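PDB 6NX0: Di-haem cytochrome c peroxidase family protein from Burkholderia thailandensis E264, which carries two covalently bound c-type haems, forms an unusually stable bis-Fe(IV) state and probably acts as a peroxidase, as its family does. Local coordinates for residues Pro60-Leu65 against Val169-Phe174. Sequence-based numbering, arbitrary orientation.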
ATOM      1  N   PRO A  60     -12.614 -14.036  24.994  1.00 28.32           N
ATOM      2  CA  PRO A  60     -11.884 -14.290  23.745  1.00 32.15           C
ATOM      3  C   PRO A  60     -11.122 -13.075  23.242  1.00 21.81           C
ATOM      4  O   PRO A  60     -11.692 -11.991  23.226  1.00 25.16           O
ATOM      5  CB  PRO A  60     -12.994 -14.660  22.759  1.00 27.60           C
ATOM      6  CG  PRO A  60     -14.191 -13.948  23.255  1.00 30.94           C
ATOM      7  CD  PRO A  60     -14.064 -13.895  24.757  1.00 28.82           C
ATOM      8  N   THR A  61      -9.872 -13.275  22.828  1.00 28.25           N
ATOM      9  CA  THR A  61      -9.028 -12.175  22.396  1.00 27.87           C
ATOM     10  C   THR A  61      -8.260 -12.554  21.136  1.00 31.01           C
ATOM     11  O   THR A  61      -8.089 -13.731  20.808  1.00 28.41           O
ATOM     12  CB  THR A  61      -8.024 -11.772  23.479  1.00 28.51           C
ATOM     13  OG1 THR A  61      -7.165 -12.887  23.770  1.00 28.39           O
ATOM     14  CG2 THR A  61      -8.748 -11.325  24.729  1.00 27.56           C
ATOM     15  N   THR A  62      -7.761 -11.525  20.455  1.00 23.76           N
ATOM     16  CA  THR A  62      -6.935 -11.712  19.280  1.00 26.16           C
ATOM     17  C   THR A  62      -5.860 -10.633  19.285  1.00 17.15           C
ATOM     18  O   THR A  62      -6.068  -9.537  19.819  1.00 23.59           O
ATOM     19  CB  THR A  62      -7.808 -11.674  18.003  1.00 22.84           C
ATOM     20  OG1 THR A  62      -7.091 -12.256  16.910  1.00 33.00           O
ATOM     21  CG2 THR A  62      -8.241 -10.269  17.666  1.00 24.84           C
ATOM     22  N   VAL A  63      -4.702 -10.960  18.716  1.00 21.87           N
ATOM     23  CA  VAL A  63      -3.588 -10.018  18.606  1.00 19.72           C
ATOM     24  C   VAL A  63      -3.486  -9.581  17.148  1.00 16.57           C
ATOM     25  O   VAL A  63      -3.201 -10.403  16.268  1.00 20.56           O
ATOM     26  CB  VAL A  63      -2.269 -10.634  19.082  1.00 21.61           C
ATOM     27  CG1 VAL A  63      -1.141  -9.642  18.932  1.00 19.10           C
ATOM     28  CG2 VAL A  63      -2.389 -11.085  20.551  1.00 25.25           C
ATOM     29  N   LEU A  64      -3.696  -8.287  16.910  1.00 17.38           N
ATOM     30  CA  LEU A  64      -3.776  -7.761  15.545  1.00 16.00           C
ATOM     31  C   LEU A  64      -2.468  -7.167  15.025  1.00 21.23           C
ATOM     32  O   LEU A  64      -2.306  -7.061  13.805  1.00 18.41           O
ATOM     33  CB  LEU A  64      -4.870  -6.701  15.458  1.00 20.29           C
ATOM     34  CG  LEU A  64      -6.286  -7.221  15.725  1.00 22.70           C
ATOM     35  CD1 LEU A  64      -7.272  -6.075  15.733  1.00 22.94           C
ATOM     36  CD2 LEU A  64      -6.677  -8.291  14.703  1.00 23.58           C
ATOM     37  N   LEU A  65      -1.559  -6.754  15.907  1.00 21.39           N
ATOM     38  CA  LEU A  65      -0.212  -6.297  15.580  1.00 20.08           C
ATOM     39  C   LEU A  65       0.803  -6.990  16.475  1.00 18.83           C
ATOM     40  O   LEU A  65       0.488  -7.313  17.625  1.00 19.24           O
ATOM     41  CB  LEU A  65      -0.067  -4.784  15.766  1.00 21.60           C
ATOM     42  CG  LEU A  65      -0.685  -3.899  14.682  1.00 24.03           C
ATOM     43  CD1 LEU A  65      -0.645  -2.431  15.079  1.00 28.62           C
ATOM     44  CD2 LEU A  65       0.020  -4.128  13.365  1.00 23.56           C
ATOM     45  N   VAL A 169       0.645  -2.421   9.348  1.00 11.28           N
ATOM     46  CA  VAL A 169      -0.604  -2.902   8.754  1.00 12.30           C
ATOM     47  C   VAL A 169      -1.132  -4.035   9.631  1.00 11.55           C
ATOM     48  O   VAL A 169      -0.501  -5.089   9.702  1.00 13.47           O
ATOM     49  CB  VAL A 169      -0.416  -3.374   7.306  1.00 12.16           C
ATOM     50  CG1 VAL A 169      -1.772  -3.858   6.775  1.00 11.67           C
ATOM     51  CG2 VAL A 169       0.181  -2.259   6.420  1.00 10.88           C
ATOM     52  N   PRO A 170      -2.276  -3.871  10.287  1.00 12.84           N
ATOM     53  CA  PRO A 170      -2.759  -4.914  11.197  1.00 13.90           C
ATOM     54  C   PRO A 170      -3.376  -6.082  10.436  1.00 13.82           C
ATOM     55  O   PRO A 170      -3.644  -6.026   9.235  1.00 12.23           O
ATOM     56  CB  PRO A 170      -3.796  -4.187  12.044  1.00 14.49           C
ATOM     57  CG  PRO A 170      -4.282  -3.078  11.202  1.00 21.64           C
ATOM     58  CD  PRO A 170      -3.156  -2.692  10.282  1.00 13.53           C
ATOM     59  N   ARG A 171      -3.564  -7.177  11.164  1.00 13.98           N
ATOM     60  CA  ARG A 171      -4.355  -8.269  10.622  1.00 14.20           C
ATOM     61  C   ARG A 171      -5.761  -7.763  10.294  1.00 10.67           C
ATOM     62  O   ARG A 171      -6.236  -6.761  10.832  1.00 12.72           O
ATOM     63  CB  ARG A 171      -4.408  -9.442  11.613  1.00 17.59           C
ATOM     64  CG  ARG A 171      -3.099 -10.257  11.711  1.00 17.19           C
ATOM     65  CD  ARG A 171      -3.226 -11.524  12.641  1.00 19.58           C
ATOM     66  NE  ARG A 171      -4.535 -12.164  12.455  1.00 29.51           N
ATOM     67  CZ  ARG A 171      -5.415 -12.431  13.421  1.00 28.16           C
ATOM     68  NH1 ARG A 171      -5.129 -12.206  14.702  1.00 26.57           N
ATOM     69  NH2 ARG A 171      -6.592 -12.964  13.103  1.00 28.20           N
ATOM     70  N   ARG A 172      -6.449  -8.499   9.415  1.00 12.43           N
ATOM     71  CA  ARG A 172      -7.809  -8.137   9.049  1.00 11.35           C
ATOM     72  C   ARG A 172      -8.731  -8.191  10.255  1.00 12.59           C
ATOM     73  O   ARG A 172      -8.664  -9.122  11.055  1.00 15.34           O
ATOM     74  CB  ARG A 172      -8.361  -9.084   7.969  1.00 13.45           C
ATOM     75  CG  ARG A 172      -7.693  -9.033   6.604  1.00 13.77           C
ATOM     76  CD  ARG A 172      -8.420  -9.998   5.659  1.00 14.94           C
ATOM     77  NE  ARG A 172      -8.179 -11.386   6.036  1.00 13.58           N
ATOM     78  CZ  ARG A 172      -7.430 -12.258   5.374  1.00 16.02           C
ATOM     79  NH1 ARG A 172      -6.817 -11.929   4.245  1.00 14.91           N
ATOM     80  NH2 ARG A 172      -7.310 -13.497   5.835  1.00 18.25           N
ATOM     81  N   HIS A 173      -9.587  -7.183  10.370  1.00 12.72           N
ATOM     82  CA  HIS A 173     -10.574  -7.144  11.443  1.00 13.92           C
ATOM     83  C   HIS A 173     -11.683  -6.169  11.090  1.00 16.09           C
ATOM     84  O   HIS A 173     -11.554  -5.329  10.199  1.00 16.02           O
ATOM     85  CB  HIS A 173      -9.923  -6.764  12.787  1.00 14.04           C
ATOM     86  CG  HIS A 173      -9.335  -5.379  12.830  1.00 14.67           C
ATOM     87  ND1 HIS A 173      -8.103  -5.078  12.283  1.00 13.99           N
ATOM     88  CD2 HIS A 173      -9.793  -4.232  13.378  1.00 13.58           C
ATOM     89  CE1 HIS A 173      -7.828  -3.806  12.506  1.00 15.95           C
ATOM     90  NE2 HIS A 173      -8.836  -3.267  13.169  1.00 14.69           N
ATOM     91  N   PHE A 174     -12.795  -6.296  11.808  1.00 16.35           N
ATOM     92  CA  PHE A 174     -13.875  -5.334  11.739  1.00 14.01           C
ATOM     93  C   PHE A 174     -13.965  -4.560  13.047  1.00 13.87           C
ATOM     94  O   PHE A 174     -13.611  -5.075  14.107  1.00 16.52           O
ATOM     95  CB  PHE A 174     -15.225  -6.016  11.488  1.00 17.36           C
ATOM     96  CG  PHE A 174     -15.430  -6.476  10.072  1.00 18.95           C
ATOM     97  CD1 PHE A 174     -14.950  -7.703   9.668  1.00 17.96           C
ATOM     98  CD2 PHE A 174     -16.127  -5.701   9.174  1.00 25.01           C
ATOM     99  CE1 PHE A 174     -15.152  -8.147   8.360  1.00 22.08           C
ATOM    100  CE2 PHE A 174     -16.321  -6.146   7.851  1.00 18.76           C
ATOM    101  CZ  PHE A 174     -15.836  -7.361   7.473  1.00 17.04           C
TER
HETATM  102  O   HOH W   1      -8.398 -14.229  14.988  1.00 33.86           O
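The edge strand 61-62 of a three-stranded antiparallel sheet and the residues that follow meet the approach to strand 173-175, with the Leu64 methyls reaching Arg171 CB and the His173 ring; the touching parts run nearly antiparallel, 162° apart. A single backbone bond spans the two, Arg171 N to Leu64 O at 2.9 Å. The Arg171 side chain adds a fork: NH1 donates to Thr62 OG1 at 3.0 Å (163° at the hydrogen) and, more bent, to Val63 O at 3.1 Å (145°), both acceptors close to the guanidinium plane, although NH1 stands well above the carbonyl plane of Val63. Thr62 OG1 lies anti to its backbone N. Arg171 NE forms a salt bridge with Asp196 and a water joins Thr62 OG1 to Arg171 NH2, so all three guanidinium nitrogens have a partner. Leu65 and Pro170 lie side by side, pointing the same way, with Leu65 CD2 3.6 Å from Pro170 CA. At the other end, the Val169 side chain comes within about 4 Å of a haem c. His173 ND1 donates to Arg171 O almost within the ring plane, fixing the ring's rotation, and Leu64 CD1 sits over the imidazole face in a CH-pi contact, 3.7 Å from the His173 ring centroid.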